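Local coordinates for protein P35 antigen (Borrelia burgdorferi, PDB 4ALY) that is an outer surface lipoprotein of the Lyme disease agent that is critical for infection after a tick bite, at residues 130-138 / 174-182. Residues are numbered along the deposited sequence; the frame is centred on the assembly and turned at random.
Sequences EERRMLYTS and GFSIQLAME
The carboxylate of E182 is held by two groups: R133 NH2 reaches OE1 at 2.8 Å, while Q178 NE2, one turn back on E182's own helix, meets OE2 at 3.0 Å from above the carboxylate plane. The R133-E182 salt bridge joins two helices of an all-helical PFam54-type fold, helix 129-137 crossing the long helix 163-189 almost at a right angle (94°) near the centre of the chain. Guanidinium and carboxylate lie nearly coplanar, OE1 offering its syn lone pair; the second link, R133 NH1 to OE2, is weak. T137 OG1 takes NH1 in the guanidinium plane, a bond that helps fix the rotation of the arginine end, with D93 as a further partner of that hydroxyl. Beside the bridge, M134 enters as a knob among F175, Q178, L179 and E182. Its CB meets F175 CD1 at 3.9 Å, and its sulfur makes an oblique Met-aromatic contact, 5.0 Å from the ring centroid. F175 has CG anti to its backbone N (chi1 164°), which carries the ring alongside E131 and M134; E131 CG touches CE1, and F115 packs edge-to-face. Q178 bends at chi2 and crosses T137 at about a right angle, its NE2 against T137 CG2 and its OE1 bonded to K217. At the C-terminal end of 130-138, S138 OG bonds to L135 O and to W220, and S138 CB packs 3.3 Å from G174 O.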
loop_
_atom_site.group_PDB
_atom_site.type_symbol
_atom_site.label_atom_id
_atom_site.label_comp_id
_atom_site.label_asym_id
_atom_site.label_seq_id
_atom_site.Cartn_x
_atom_site.Cartn_y
_atom_site.Cartn_z
ATOM N N GLU A 130 -6.272 11.031 -4.567
ATOM C CA GLU A 130 -6.638 9.679 -4.100
ATOM C C GLU A 130 -5.466 8.711 -3.860
ATOM O O GLU A 130 -5.356 8.086 -2.784
ATOM C CB GLU A 130 -7.619 9.022 -5.018
ATOM C CG GLU A 130 -8.947 8.713 -4.367
ATOM C CD GLU A 130 -9.341 7.247 -4.582
ATOM O OE1 GLU A 130 -8.582 6.533 -5.275
ATOM O OE2 GLU A 130 -10.384 6.786 -4.046
ATOM N N GLU A 131 -4.596 8.592 -4.850
ATOM C CA GLU A 131 -3.464 7.698 -4.795
ATOM C C GLU A 131 -2.443 8.130 -3.717
ATOM O O GLU A 131 -1.907 7.340 -2.933
ATOM C CB GLU A 131 -2.803 7.702 -6.156
ATOM C CG GLU A 131 -3.580 6.938 -7.176
ATOM C CD GLU A 131 -4.511 7.814 -7.983
ATOM O OE1 GLU A 131 -4.814 8.995 -7.630
ATOM O OE2 GLU A 131 -4.962 7.280 -9.008
ATOM N N ARG A 132 -2.216 9.403 -3.628
ATOM C CA ARG A 132 -1.462 9.873 -2.519
ATOM C C ARG A 132 -2.056 9.411 -1.132
ATOM O O ARG A 132 -1.335 8.857 -0.286
ATOM C CB ARG A 132 -1.367 11.352 -2.623
ATOM C CG ARG A 132 -0.060 11.859 -3.104
ATOM C CD ARG A 132 -0.044 13.367 -2.817
ATOM N NE ARG A 132 -0.325 13.777 -4.145
ATOM C CZ ARG A 132 -1.229 14.640 -4.568
ATOM N NH1 ARG A 132 -1.972 15.377 -3.743
ATOM N NH2 ARG A 132 -1.249 14.800 -5.880
ATOM N N ARG A 133 -3.345 9.645 -0.915
ATOM C CA ARG A 133 -4.090 9.237 0.288
ATOM C C ARG A 133 -3.901 7.723 0.595
ATOM O O ARG A 133 -3.519 7.318 1.761
ATOM C CB ARG A 133 -5.592 9.636 0.174
ATOM C CG ARG A 133 -6.352 9.668 1.541
ATOM C CD ARG A 133 -6.700 8.247 2.032
ATOM N NE ARG A 133 -7.395 7.497 1.000
ATOM C CZ ARG A 133 -7.455 6.178 0.991
ATOM N NH1 ARG A 133 -6.815 5.530 1.932
ATOM N NH2 ARG A 133 -8.106 5.507 0.049
ATOM N N MET A 134 -4.053 6.886 -0.440
ATOM C CA MET A 134 -3.884 5.404 -0.289
ATOM C C MET A 134 -2.442 5.143 0.132
ATOM O O MET A 134 -2.174 4.347 0.989
ATOM C CB MET A 134 -4.221 4.687 -1.586
ATOM C CG MET A 134 -5.549 3.943 -1.593
ATOM S SD MET A 134 -6.164 3.794 -3.270
ATOM C CE MET A 134 -7.929 3.508 -3.040
ATOM N N LEU A 135 -1.492 5.869 -0.425
ATOM C CA LEU A 135 -0.149 5.675 0.022
ATOM C C LEU A 135 -0.010 6.002 1.553
ATOM O O LEU A 135 0.692 5.287 2.283
ATOM C CB LEU A 135 0.764 6.571 -0.786
ATOM C CG LEU A 135 2.228 6.564 -0.383
ATOM C CD1 LEU A 135 2.848 5.148 -0.502
ATOM C CD2 LEU A 135 2.930 7.599 -1.303
ATOM N N TYR A 136 -0.664 7.081 2.023
ATOM C CA TYR A 136 -0.508 7.510 3.422
ATOM C C TYR A 136 -1.178 6.477 4.339
ATOM O O TYR A 136 -0.629 6.107 5.375
ATOM C CB TYR A 136 -1.144 8.897 3.652
ATOM C CG TYR A 136 -0.640 10.049 2.799
ATOM C CD1 TYR A 136 0.695 10.130 2.383
ATOM C CD2 TYR A 136 -1.503 11.067 2.403
ATOM C CE1 TYR A 136 1.164 11.205 1.638
ATOM C CE2 TYR A 136 -1.068 12.119 1.614
ATOM C CZ TYR A 136 0.296 12.196 1.259
ATOM O OH TYR A 136 0.764 13.269 0.494
ATOM N N THR A 137 -2.363 6.023 3.947
ATOM C CA THR A 137 -3.058 4.964 4.614
ATOM C C THR A 137 -2.211 3.684 4.684
ATOM O O THR A 137 -2.311 2.954 5.689
ATOM C CB THR A 137 -4.385 4.701 3.894
ATOM O OG1 THR A 137 -5.147 5.908 3.929
ATOM C CG2 THR A 137 -5.198 3.643 4.551
ATOM N N SER A 138 -1.321 3.466 3.702
ATOM C CA SER A 138 -0.564 2.216 3.650
ATOM C C SER A 138 0.443 2.205 4.754
ATOM O O SER A 138 1.048 1.172 5.087
ATOM C CB SER A 138 0.087 2.009 2.267
ATOM O OG SER A 138 1.322 2.696 2.132
ATOM N N GLY A 174 4.017 0.071 -1.519
ATOM C CA GLY A 174 3.096 0.557 -0.475
ATOM C C GLY A 174 1.736 0.927 -1.016
ATOM O O GLY A 174 0.686 0.408 -0.518
ATOM N N PHE A 175 1.722 1.761 -2.067
ATOM C CA PHE A 175 0.441 2.085 -2.704
ATOM C C PHE A 175 -0.266 0.779 -3.123
ATOM O O PHE A 175 -1.470 0.603 -2.829
ATOM C CB PHE A 175 0.592 3.060 -3.854
ATOM C CG PHE A 175 -0.608 3.126 -4.743
ATOM C CD1 PHE A 175 -1.670 3.987 -4.447
ATOM C CD2 PHE A 175 -0.684 2.337 -5.876
ATOM C CE1 PHE A 175 -2.770 4.039 -5.280
ATOM C CE2 PHE A 175 -1.797 2.354 -6.708
ATOM C CZ PHE A 175 -2.846 3.206 -6.411
ATOM N N SER A 176 0.448 -0.169 -3.742
ATOM C CA SER A 176 -0.301 -1.259 -4.445
ATOM C C SER A 176 -1.040 -2.155 -3.464
ATOM O O SER A 176 -2.107 -2.632 -3.758
ATOM C CB SER A 176 0.657 -2.083 -5.307
ATOM O OG SER A 176 1.070 -1.307 -6.391
ATOM N N ILE A 177 -0.427 -2.397 -2.301
ATOM C CA ILE A 177 -0.961 -3.272 -1.237
ATOM C C ILE A 177 -2.243 -2.673 -0.607
ATOM O O ILE A 177 -3.252 -3.385 -0.378
ATOM C CB ILE A 177 0.065 -3.416 -0.123
ATOM C CG1 ILE A 177 1.365 -4.087 -0.645
ATOM C CG2 ILE A 177 -0.570 -4.142 1.067
ATOM C CD1 ILE A 177 2.492 -4.037 0.366
ATOM N N GLN A 178 -2.171 -1.367 -0.295
ATOM C CA GLN A 178 -3.298 -0.614 0.207
ATOM C C GLN A 178 -4.458 -0.579 -0.816
ATOM O O GLN A 178 -5.564 -0.987 -0.471
ATOM C CB GLN A 178 -2.857 0.795 0.635
ATOM C CG GLN A 178 -3.914 1.519 1.400
ATOM C CD GLN A 178 -4.290 0.780 2.693
ATOM O OE1 GLN A 178 -3.423 0.244 3.417
ATOM N NE2 GLN A 178 -5.601 0.734 2.978
ATOM N N LEU A 179 -4.200 -0.162 -2.066
ATOM C CA LEU A 179 -5.196 -0.273 -3.150
ATOM C C LEU A 179 -5.830 -1.663 -3.201
ATOM O O LEU A 179 -7.069 -1.793 -3.294
ATOM C CB LEU A 179 -4.566 0.034 -4.517
ATOM C CG LEU A 179 -5.449 -0.273 -5.739
ATOM C CD1 LEU A 179 -6.730 0.580 -5.778
ATOM C CD2 LEU A 179 -4.682 -0.064 -7.039
ATOM N N ALA A 180 -4.995 -2.711 -3.138
ATOM C CA ALA A 180 -5.555 -4.071 -3.176
ATOM C C ALA A 180 -6.544 -4.267 -2.015
ATOM O O ALA A 180 -7.641 -4.794 -2.242
ATOM C CB ALA A 180 -4.474 -5.136 -3.133
ATOM N N MET A 181 -6.182 -3.851 -0.794
ATOM C CA MET A 181 -7.106 -4.041 0.335
ATOM C C MET A 181 -8.467 -3.365 0.120
ATOM O O MET A 181 -9.513 -3.875 0.565
ATOM C CB MET A 181 -6.495 -3.566 1.651
ATOM C CG MET A 181 -5.245 -4.330 2.075
ATOM S SD MET A 181 -4.313 -3.465 3.357
ATOM C CE MET A 181 -5.227 -3.934 4.815
ATOM N N GLU A 182 -8.463 -2.234 -0.586
ATOM C CA GLU A 182 -9.676 -1.441 -0.687
ATOM C C GLU A 182 -10.527 -1.851 -1.896
ATOM O O GLU A 182 -11.746 -1.684 -1.879
ATOM C CB GLU A 182 -9.362 0.072 -0.699
ATOM C CG GLU A 182 -8.520 0.453 0.494
ATOM C CD GLU A 182 -8.316 1.942 0.692
ATOM O OE1 GLU A 182 -8.630 2.725 -0.236
ATOM O OE2 GLU A 182 -7.810 2.303 1.792
#